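Local coordinates for threonine synthase (Brucella melitensis bv. 1, PDB 4F4F), which probably catalyses the pyridoxal-phosphate-dependent conversion of O-phospho-L-homoserine and water into L-threonine and phosphate, the last step of threonine biosynthesis, at residues I227-I232 with D264-Y269; V237-A242 with F255-G260; L24-A29 with G33-Q38. All coordinates share one frame; numbering follows the deposited sequence.

Contact 1 of 3, residues I227-I232 with D264-Y269; sequences INWARI and DIFAGY. With PLP (pyridoxal-5'-phosphate), chain C.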
loop_
_atom_site.group_PDB
_atom_site.type_symbol
_atom_site.label_atom_id
_atom_site.label_comp_id
_atom_site.label_asym_id
_atom_site.label_seq_id
_atom_site.Cartn_x
_atom_site.Cartn_y
_atom_site.Cartn_z
ATOM N N ILE A 227 -1.946 -5.978 4.914
ATOM C CA ILE A 227 -2.598 -5.747 6.224
ATOM C C ILE A 227 -1.703 -5.472 7.449
ATOM O O ILE A 227 -2.218 -5.151 8.528
ATOM C CB ILE A 227 -3.652 -6.857 6.554
ATOM C CG1 ILE A 227 -3.043 -8.263 6.717
ATOM C CG2 ILE A 227 -4.762 -6.873 5.495
ATOM C CD1 ILE A 227 -2.271 -8.466 8.010
ATOM N N ASN A 228 -0.384 -5.550 7.315
ATOM C CA ASN A 228 0.478 -5.188 8.428
ATOM C C ASN A 228 0.327 -3.682 8.648
ATOM O O ASN A 228 0.258 -2.931 7.693
ATOM C CB ASN A 228 1.942 -5.522 8.120
ATOM C CG ASN A 228 2.833 -5.478 9.370
ATOM O OD1 ASN A 228 2.963 -4.436 10.075
ATOM N ND2 ASN A 228 3.439 -6.594 9.669
ATOM N N TRP A 229 0.227 -3.276 9.900
ATOM C CA TRP A 229 0.173 -1.868 10.273
ATOM C C TRP A 229 1.315 -1.063 9.624
ATOM O O TRP A 229 1.109 0.062 9.277
ATOM C CB TRP A 229 0.130 -1.723 11.792
ATOM C CG TRP A 229 0.270 -0.298 12.232
ATOM C CD1 TRP A 229 1.346 0.296 12.892
ATOM C CD2 TRP A 229 -0.682 0.805 11.962
ATOM N NE1 TRP A 229 1.128 1.637 13.054
ATOM C CE2 TRP A 229 -0.090 2.000 12.544
ATOM C CE3 TRP A 229 -1.923 0.894 11.334
ATOM C CZ2 TRP A 229 -0.714 3.222 12.472
ATOM C CZ3 TRP A 229 -2.552 2.130 11.289
ATOM C CH2 TRP A 229 -1.953 3.265 11.830
ATOM N N ALA A 230 2.501 -1.651 9.365
ATOM C CA ALA A 230 3.639 -0.863 8.802
ATOM C C ALA A 230 3.588 -0.704 7.281
ATOM O O ALA A 230 4.338 0.111 6.705
ATOM C CB ALA A 230 4.972 -1.440 9.258
ATOM N N ARG A 231 2.705 -1.419 6.603
ATOM C CA ARG A 231 2.388 -1.033 5.225
ATOM C C ARG A 231 1.513 0.186 5.196
ATOM O O ARG A 231 1.402 0.860 4.156
ATOM C CB ARG A 231 1.669 -2.160 4.446
ATOM C CG ARG A 231 2.586 -3.277 3.988
ATOM C CD ARG A 231 3.342 -2.917 2.714
ATOM N NE ARG A 231 2.449 -2.959 1.571
ATOM C CZ ARG A 231 2.110 -4.069 0.906
ATOM N NH1 ARG A 231 2.615 -5.257 1.234
ATOM N NH2 ARG A 231 1.234 -4.004 -0.100
ATOM N N ILE A 232 0.787 0.442 6.285
ATOM C CA ILE A 232 -0.108 1.596 6.264
ATOM C C ILE A 232 0.552 2.816 6.872
ATOM O O ILE A 232 0.550 3.876 6.292
ATOM C CB ILE A 232 -1.418 1.309 6.997
ATOM C CG1 ILE A 232 -2.196 0.214 6.231
ATOM C CG2 ILE A 232 -2.244 2.597 7.125
ATOM C CD1 ILE A 232 -3.525 -0.102 6.892
ATOM N N ASP A 264 -3.984 2.661 1.706
ATOM C CA ASP A 264 -3.623 4.016 1.271
ATOM C C ASP A 264 -4.573 5.080 1.801
ATOM O O ASP A 264 -4.184 5.986 2.563
ATOM C CB ASP A 264 -3.481 4.111 -0.277
ATOM C CG ASP A 264 -4.616 3.433 -1.106
ATOM O OD1 ASP A 264 -5.827 3.171 -0.648
ATOM O OD2 ASP A 264 -4.264 3.202 -2.339
ATOM N N ILE A 265 -5.841 4.948 1.445
ATOM C CA ILE A 265 -6.825 5.906 1.899
ATOM C C ILE A 265 -7.036 5.821 3.412
ATOM O O ILE A 265 -7.320 6.852 4.048
ATOM C CB ILE A 265 -8.160 5.802 1.112
ATOM C CG1 ILE A 265 -8.904 7.135 1.210
ATOM C CG2 ILE A 265 -8.984 4.602 1.575
ATOM C CD1 ILE A 265 -10.231 7.193 0.440
ATOM N N PHE A 266 -6.880 4.636 3.993
ATOM C CA PHE A 266 -6.979 4.549 5.460
ATOM C C PHE A 266 -5.893 5.409 6.123
ATOM O O PHE A 266 -6.151 6.025 7.132
ATOM C CB PHE A 266 -7.010 3.107 6.014
ATOM C CG PHE A 266 -7.359 3.066 7.484
ATOM C CD1 PHE A 266 -8.665 3.114 7.888
ATOM C CD2 PHE A 266 -6.344 3.066 8.463
ATOM C CE1 PHE A 266 -9.002 3.161 9.262
ATOM C CE2 PHE A 266 -6.657 3.101 9.818
ATOM C CZ PHE A 266 -7.992 3.153 10.215
ATOM N N ALA A 267 -4.702 5.479 5.537
ATOM C CA ALA A 267 -3.626 6.359 6.017
ATOM C C ALA A 267 -3.993 7.832 5.975
ATOM O O ALA A 267 -3.603 8.598 6.884
ATOM C CB ALA A 267 -2.310 6.121 5.252
ATOM N N GLY A 268 -4.781 8.219 4.978
ATOM C CA GLY A 268 -5.338 9.572 4.892
ATOM C C GLY A 268 -6.338 9.817 6.003
ATOM O O GLY A 268 -6.342 10.882 6.626
ATOM N N TYR A 269 -7.154 8.810 6.285
ATOM C CA TYR A 269 -8.058 8.867 7.432
ATOM C C TYR A 269 -7.268 9.071 8.735
ATOM O O TYR A 269 -7.680 9.872 9.613
ATOM C CB TYR A 269 -8.960 7.635 7.467
ATOM C CG TYR A 269 -9.811 7.519 8.698
ATOM C CD1 TYR A 269 -11.032 8.173 8.798
ATOM C CD2 TYR A 269 -9.405 6.751 9.756
ATOM C CE1 TYR A 269 -11.798 8.075 9.936
ATOM C CE2 TYR A 269 -10.191 6.629 10.894
ATOM C CZ TYR A 269 -11.377 7.296 10.970
ATOM O OH TYR A 269 -12.104 7.205 12.139
HETATM N N1 PLP C . -2.709 1.750 -7.499
HETATM C C2 PLP C . -1.528 1.046 -7.684
HETATM C C2A PLP C . -0.543 1.328 -8.797
HETATM C C3 PLP C . -1.174 -0.042 -6.726
HETATM O O3 PLP C . 0.005 -0.738 -6.902
HETATM C C4 PLP C . -2.159 -0.324 -5.619
HETATM C C4A PLP C . -1.925 -1.378 -4.585
HETATM C C5 PLP C . -3.388 0.500 -5.510
HETATM C C6 PLP C . -3.580 1.517 -6.476
HETATM C C5A PLP C . -4.366 0.246 -4.344
HETATM O O4P PLP C . -3.794 0.514 -2.996
HETATM P P PLP C . -4.494 0.134 -1.557
HETATM O O1P PLP C . -5.905 0.698 -1.636
HETATM O O2P PLP C . -4.440 -1.380 -1.522
HETATM O O3P PLP C . -3.669 0.753 -0.449
#

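Contact 2 of 3, residues V237-A242 with F255-G260; sequences VYYFTA and FTVPTG. With PLP (pyridoxal-5'-phosphate), chain C.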
loop_
_atom_site.group_PDB
_atom_site.type_symbol
_atom_site.label_atom_id
_atom_site.label_comp_id
_atom_site.label_asym_id
_atom_site.label_seq_id
_atom_site.Cartn_x
_atom_site.Cartn_y
_atom_site.Cartn_z
ATOM N N VAL A 237 2.388 10.015 5.939
ATOM C CA VAL A 237 3.279 11.121 5.774
ATOM C C VAL A 237 2.907 11.999 4.574
ATOM O O VAL A 237 2.875 13.225 4.681
ATOM C CB VAL A 237 4.749 10.661 5.678
ATOM C CG1 VAL A 237 5.660 11.863 5.471
ATOM C CG2 VAL A 237 5.176 9.910 6.975
ATOM N N TYR A 238 2.661 11.387 3.418
ATOM C CA TYR A 238 2.508 12.198 2.222
ATOM C C TYR A 238 1.189 12.987 2.201
ATOM O O TYR A 238 1.065 13.978 1.488
ATOM C CB TYR A 238 2.766 11.440 0.945
ATOM C CG TYR A 238 2.012 10.168 0.781
ATOM C CD1 TYR A 238 0.661 10.174 0.524
ATOM C CD2 TYR A 238 2.676 8.958 0.759
ATOM C CE1 TYR A 238 -0.031 8.973 0.345
ATOM C CE2 TYR A 238 1.991 7.778 0.565
ATOM C CZ TYR A 238 0.652 7.796 0.369
ATOM O OH TYR A 238 -0.012 6.580 0.160
ATOM N N TYR A 239 0.237 12.572 3.024
ATOM C CA TYR A 239 -0.953 13.415 3.231
ATOM C C TYR A 239 -0.573 14.718 3.927
ATOM O O TYR A 239 -0.946 15.792 3.471
ATOM C CB TYR A 239 -2.024 12.689 4.015
ATOM C CG TYR A 239 -2.620 11.577 3.241
ATOM C CD1 TYR A 239 -3.698 11.796 2.403
ATOM C CD2 TYR A 239 -2.120 10.290 3.348
ATOM C CE1 TYR A 239 -4.253 10.760 1.687
ATOM C CE2 TYR A 239 -2.640 9.250 2.597
ATOM C CZ TYR A 239 -3.732 9.508 1.788
ATOM O OH TYR A 239 -4.300 8.497 1.097
ATOM N N PHE A 240 0.257 14.637 4.964
ATOM C CA PHE A 240 0.821 15.832 5.558
ATOM C C PHE A 240 1.656 16.693 4.599
ATOM O O PHE A 240 1.473 17.916 4.526
ATOM C CB PHE A 240 1.673 15.490 6.799
ATOM C CG PHE A 240 0.842 15.238 8.055
ATOM C CD1 PHE A 240 0.263 13.995 8.293
ATOM C CD2 PHE A 240 0.675 16.226 8.997
ATOM C CE1 PHE A 240 -0.463 13.754 9.448
ATOM C CE2 PHE A 240 -0.082 15.999 10.130
ATOM C CZ PHE A 240 -0.642 14.770 10.364
ATOM N N THR A 241 2.590 16.084 3.890
ATOM C CA THR A 241 3.506 16.884 3.053
ATOM C C THR A 241 2.739 17.576 1.903
ATOM O O THR A 241 2.965 18.759 1.612
ATOM C CB THR A 241 4.711 16.073 2.569
ATOM O OG1 THR A 241 4.275 14.968 1.734
ATOM C CG2 THR A 241 5.550 15.572 3.789
ATOM N N ALA A 242 1.856 16.850 1.234
ATOM C CA ALA A 242 1.009 17.460 0.202
ATOM C C ALA A 242 0.151 18.592 0.768
ATOM O O ALA A 242 0.101 19.676 0.194
ATOM C CB ALA A 242 0.124 16.401 -0.448
ATOM N N PHE A 255 -8.523 14.697 -0.818
ATOM C CA PHE A 255 -7.741 13.677 -1.490
ATOM C C PHE A 255 -8.616 12.642 -2.179
ATOM O O PHE A 255 -9.598 12.161 -1.610
ATOM C CB PHE A 255 -6.840 12.940 -0.516
ATOM C CG PHE A 255 -5.782 13.804 0.128
ATOM C CD1 PHE A 255 -6.064 14.549 1.249
ATOM C CD2 PHE A 255 -4.507 13.842 -0.385
ATOM C CE1 PHE A 255 -5.090 15.305 1.860
ATOM C CE2 PHE A 255 -3.526 14.622 0.201
ATOM C CZ PHE A 255 -3.829 15.352 1.328
ATOM N N THR A 256 -8.200 12.244 -3.374
ATOM C CA THR A 256 -8.792 11.109 -4.049
ATOM C C THR A 256 -7.733 10.045 -4.253
ATOM O O THR A 256 -6.637 10.324 -4.735
ATOM C CB THR A 256 -9.419 11.540 -5.404
ATOM O OG1 THR A 256 -10.408 12.544 -5.168
ATOM C CG2 THR A 256 -10.075 10.345 -6.152
ATOM N N VAL A 257 -8.081 8.811 -3.905
ATOM C CA VAL A 257 -7.135 7.727 -3.867
ATOM C C VAL A 257 -7.603 6.549 -4.706
ATOM O O VAL A 257 -8.646 5.951 -4.372
ATOM C CB VAL A 257 -6.989 7.228 -2.434
ATOM C CG1 VAL A 257 -5.965 6.088 -2.376
ATOM C CG2 VAL A 257 -6.613 8.372 -1.503
ATOM N N PRO A 258 -6.854 6.200 -5.771
ATOM C CA PRO A 258 -7.181 4.982 -6.469
ATOM C C PRO A 258 -6.909 3.834 -5.522
ATOM O O PRO A 258 -5.792 3.707 -5.015
ATOM C CB PRO A 258 -6.247 4.991 -7.717
ATOM C CG PRO A 258 -5.528 6.297 -7.708
ATOM C CD PRO A 258 -5.623 6.818 -6.302
ATOM N N THR A 259 -7.933 3.050 -5.213
ATOM C CA THR A 259 -7.972 2.227 -3.987
ATOM C C THR A 259 -8.251 0.779 -4.365
ATOM O O THR A 259 -9.108 0.510 -5.190
ATOM C CB THR A 259 -9.110 2.723 -3.054
ATOM O OG1 THR A 259 -8.747 3.973 -2.468
ATOM C CG2 THR A 259 -9.434 1.739 -1.936
ATOM N N GLY A 260 -7.508 -0.127 -3.752
ATOM C CA GLY A 260 -7.764 -1.543 -3.828
ATOM C C GLY A 260 -8.030 -2.035 -2.431
ATOM O O GLY A 260 -9.195 -2.226 -2.042
HETATM N N1 PLP C . -2.709 1.750 -7.499
HETATM C C2 PLP C . -1.528 1.046 -7.684
HETATM C C2A PLP C . -0.543 1.328 -8.797
HETATM C C3 PLP C . -1.174 -0.042 -6.726
HETATM O O3 PLP C . 0.005 -0.738 -6.902
HETATM C C4 PLP C . -2.159 -0.324 -5.619
HETATM C C4A PLP C . -1.925 -1.378 -4.585
HETATM C C5 PLP C . -3.388 0.500 -5.510
HETATM C C6 PLP C . -3.580 1.517 -6.476
HETATM C C5A PLP C . -4.366 0.246 -4.344
HETATM O O4P PLP C . -3.794 0.514 -2.996
HETATM P P PLP C . -4.494 0.134 -1.557
HETATM O O1P PLP C . -5.905 0.698 -1.636
HETATM O O2P PLP C . -4.440 -1.380 -1.522
HETATM O O3P PLP C . -3.669 0.753 -0.449
#

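Contact 3 of 3, residues L24-A29 with G33-Q38; sequences LLAGLA and GLYLPQ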
loop_
_atom_site.group_PDB
_atom_site.type_symbol
_atom_site.label_atom_id
_atom_site.label_comp_id
_atom_site.label_asym_id
_atom_site.label_seq_id
_atom_site.Cartn_x
_atom_site.Cartn_y
_atom_site.Cartn_z
ATOM N N LEU A 24 4.489 -4.788 14.611
ATOM C CA LEU A 24 5.190 -4.868 13.336
ATOM C C LEU A 24 5.475 -6.325 12.947
ATOM O O LEU A 24 5.374 -6.670 11.793
ATOM C CB LEU A 24 6.500 -4.063 13.385
ATOM C CG LEU A 24 7.344 -4.006 12.098
ATOM C CD1 LEU A 24 8.239 -2.786 12.047
ATOM C CD2 LEU A 24 8.176 -5.272 11.950
ATOM N N LEU A 25 5.839 -7.162 13.903
ATOM C CA LEU A 25 6.204 -8.552 13.629
ATOM C C LEU A 25 5.004 -9.489 13.672
ATOM O O LEU A 25 4.958 -10.493 12.951
ATOM C CB LEU A 25 7.204 -9.033 14.671
ATOM C CG LEU A 25 8.576 -8.370 14.625
ATOM C CD1 LEU A 25 9.402 -8.846 15.802
ATOM C CD2 LEU A 25 9.285 -8.670 13.303
ATOM N N ALA A 26 4.049 -9.186 14.551
ATOM C CA ALA A 26 2.838 -9.992 14.643
ATOM C C ALA A 26 2.101 -10.022 13.287
ATOM O O ALA A 26 1.637 -11.088 12.877
ATOM C CB ALA A 26 1.942 -9.476 15.759
ATOM N N GLY A 27 1.999 -8.883 12.597
ATOM C CA GLY A 27 1.171 -8.791 11.378
ATOM C C GLY A 27 -0.335 -8.856 11.722
ATOM O O GLY A 27 -0.853 -7.965 12.416
ATOM N N LEU A 28 -1.038 -9.886 11.232
ATOM C CA LEU A 28 -2.457 -10.171 11.586
ATOM C C LEU A 28 -2.671 -10.639 13.038
ATOM O O LEU A 28 -1.954 -11.516 13.487
ATOM C CB LEU A 28 -2.963 -11.304 10.733
ATOM C CG LEU A 28 -4.465 -11.611 10.848
ATOM C CD1 LEU A 28 -5.300 -10.692 9.939
ATOM C CD2 LEU A 28 -4.720 -13.047 10.469
ATOM N N ALA A 29 -3.690 -10.123 13.743
ATOM C CA ALA A 29 -3.828 -10.435 15.159
ATOM C C ALA A 29 -4.294 -11.896 15.424
ATOM O O ALA A 29 -4.932 -12.524 14.591
ATOM C CB ALA A 29 -4.737 -9.417 15.880
ATOM N N GLY A 33 -8.209 -10.350 13.620
ATOM C CA GLY A 33 -8.299 -8.968 13.280
ATOM C C GLY A 33 -7.013 -8.279 12.902
ATOM O O GLY A 33 -5.957 -8.910 12.762
ATOM N N LEU A 34 -7.135 -6.963 12.754
ATOM C CA LEU A 34 -6.072 -6.118 12.292
ATOM C C LEU A 34 -5.708 -5.143 13.398
ATOM O O LEU A 34 -6.582 -4.645 14.110
ATOM C CB LEU A 34 -6.512 -5.355 11.051
ATOM C CG LEU A 34 -6.983 -6.214 9.865
ATOM C CD1 LEU A 34 -7.524 -5.305 8.756
ATOM C CD2 LEU A 34 -5.835 -7.062 9.390
ATOM N N TYR A 35 -4.413 -4.875 13.532
ATOM C CA TYR A 35 -3.947 -3.938 14.560
ATOM C C TYR A 35 -4.103 -2.460 14.198
ATOM O O TYR A 35 -3.828 -2.048 13.076
ATOM C CB TYR A 35 -2.495 -4.265 14.959
ATOM C CG TYR A 35 -2.439 -5.374 15.966
ATOM C CD1 TYR A 35 -2.886 -5.159 17.250
ATOM C CD2 TYR A 35 -1.948 -6.635 15.650
ATOM C CE1 TYR A 35 -2.880 -6.143 18.197
ATOM C CE2 TYR A 35 -1.903 -7.647 16.609
ATOM C CZ TYR A 35 -2.355 -7.390 17.896
ATOM O OH TYR A 35 -2.347 -8.359 18.908
ATOM N N LEU A 36 -4.544 -1.678 15.184
ATOM C CA LEU A 36 -4.663 -0.232 15.071
ATOM C C LEU A 36 -4.173 0.429 16.344
ATOM O O LEU A 36 -4.224 -0.173 17.406
ATOM C CB LEU A 36 -6.114 0.191 14.867
ATOM C CG LEU A 36 -6.750 -0.022 13.510
ATOM C CD1 LEU A 36 -8.283 0.195 13.627
ATOM C CD2 LEU A 36 -6.114 0.904 12.476
ATOM N N PRO A 37 -3.703 1.690 16.244
ATOM C CA PRO A 37 -3.320 2.393 17.438
ATOM C C PRO A 37 -4.436 2.496 18.448
ATOM O O PRO A 37 -5.563 2.706 18.076
ATOM C CB PRO A 37 -2.911 3.792 16.955
ATOM C CG PRO A 37 -2.918 3.756 15.523
ATOM C CD PRO A 37 -3.410 2.450 15.015
ATOM N N GLN A 38 -4.097 2.331 19.729
ATOM C CA GLN A 38 -5.073 2.445 20.791
ATOM C C GLN A 38 -5.606 3.886 20.841
ATOM O O GLN A 38 -6.749 4.126 21.216
ATOM C CB GLN A 38 -4.399 2.097 22.094
ATOM C CG GLN A 38 -5.314 2.104 23.303
ATOM C CD GLN A 38 -4.553 1.763 24.542
ATOM O OE1 GLN A 38 -3.856 2.605 25.113
ATOM N NE2 GLN A 38 -4.693 0.546 24.981
HETATM O O HOH W 1 -2.644 -6.092 11.644
#

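Contact 1 of 3, residues I227-I232 with D264-Y269
Ile232 meets the helix of 264-269 with its CG2 methyl, which touches Ala267 and Phe266. With CG1 turned beside the backbone N (chi1 -65°), CG2 stands anti to that nitrogen and comes within 4.0 Å of Ala267 CB. Alanine suits this place because a single methyl keeps the spacer thin: the CA atoms of Ile232 and Ala267 are only 5.9 Å apart, and Ala267 CB also packs against the carbonyl atom Ile232 O at 3.8 Å. The side chain of Phe266 sets out toward the other segment, with CG anti to the backbone N (chi1 -170°), and offers the rim of its ring rather than a face. On that rim, Ile232 CG2 lies 4.3 Å from Phe266 CD2. Farther along, the indole of Trp229 reaches across, and Trp229 CZ3 approaches Phe266 CE2 at 4.5 Å; each ring meets the other at its edge, so this is a loose rim contact and not a stack. The short turn carrying Trp229 and Ile232 is started by Asn228, an N-cap whose OD1 accepts from Ala230 N in a nearly straight bond (2.9 Å, 174°).

At the other end of the contact, Asp264 turns from the apolar patch to the cofactor. Its backbone N donates to O3P of pyridoxal phosphate at 2.9 Å, placing the phosphate at the start of the helix, whose dipole would favour an anion; Gly260, Asn261 and Phe262 also bond the cofactor through backbone N atoms. The contact is buried near the middle of the chain: Arg323 of helix 321-328 covers Trp229, Ile232 and Phe266, Leu36 of strand 35-37 touches both aromatic side chains, and Ala230 rests on Leu124 and Met127 of helix 117-134.

Contact 2 of 3, residues V237-A242 with F255-G260
The ring of Phe255 carries Tyr239 on one face and Ala242 at its edge. Tyr239 CD1 sits over the centre of the phenyl, 3.4 Å above its plane, in an edge-to-face pair with centroids 4.7 Å apart and planes at 65°. Ala242, one helical turn further on, brings CB to 4.1 Å from Phe255 CE2, small enough to fit beside the ring. Beyond the phenyl, the Tyr239 hydroxyl passes Val257, OH lying 3.5 Å from CG2, and reaches Asp264 O for a hydrogen bond, so a tyrosine can line an apolar core and still satisfy its polar end.

Phe255 and Val257 alternate with Thr256 along strand 253-258, an inner strand of the mixed sheet, so both face helix 237-242; its axis runs at 143° to that of strand segment 255-258, nearer antiparallel than parallel. Helices layered on a sheet, with a glycine-containing loop after a strand receiving the cofactor phosphate, fit the fold type II pyridoxal-phosphate enzymes, to which threonine synthases belong. Thr259 OG1 donates to Val257 O (2.7 Å) from above the carbonyl plane. Next to it, Gly260 N donates to cofactor O1P at 2.8 Å; lacking a side chain, glycine lets cofactor C5A lie close.

Contact 3 of 3, residues L24-A29 with G33-Q38
Ala29 and Tyr35 form the apolar centre, with Ala29 CB 3.4 Å from Tyr35 CE2. The small methyl of Ala29 is wedged between the ring and the backbone of Gly33, with Ala29 CB also 3.4 Å from Gly33 O. Ala26, at the end of the helix, brings its CB to 4.3 Å from Tyr35 CE2 from the opposite side of the ring plane, so the two methyls flank this part of the ring. A second apolar pair lies alongside: Leu28, its CG anti to the backbone N (chi1 -173°), swings CD1 across to Leu34 CD2 at 3.7 Å.

Outward, the backbones take over. Gly27 leaves the helix at its C-terminal end with a positive phi (71°), readily adopted by glycine, and turns the chain back toward the strand in a helix-to-strand connection of the threonine synthase N-terminal region. Its carbonyl oxygen lies in the plane of the Tyr35 ring, at the edge. Ala29 N donates to Gly33 O (2.8 Å, 158°), closing the tight loop between the two segments. A water fills in beside this bond, accepting from Tyr35 N at 2.9 Å and lying 2.7 Å from Gly27 O.

At its far end the tyrosine hydroxyl bonds Pro16 O. Strand 35-37 runs antiparallel to strand 8-10 in a two-stranded sheet, Leu34 and Leu36 lean on helix 321-328, and Leu24 and Leu25 pack helix 20-26 against helix 117-134.

From the N terminus, contact 3 comes first: 24-29 and 33-38 close a tight turn from helix 20-26 into strand 35-37, within the N-terminal region. The chain then runs on to 227-232, where contact 1 opens a much longer loop that shuts only at 264-269. Contact 2 is nested inside it, joining helix 236-245 to strand 253-258, and the phosphate-binding turn runs from the end of 255-260 to the start of 264-269. The two nested contacts touch each other and both reach pyridoxal phosphate. Contact 3 lies beyond contact 1 and touches it, through Asn228 with Leu24 and Phe266 with Leu36, whereas contacts 2 and 3 do not meet.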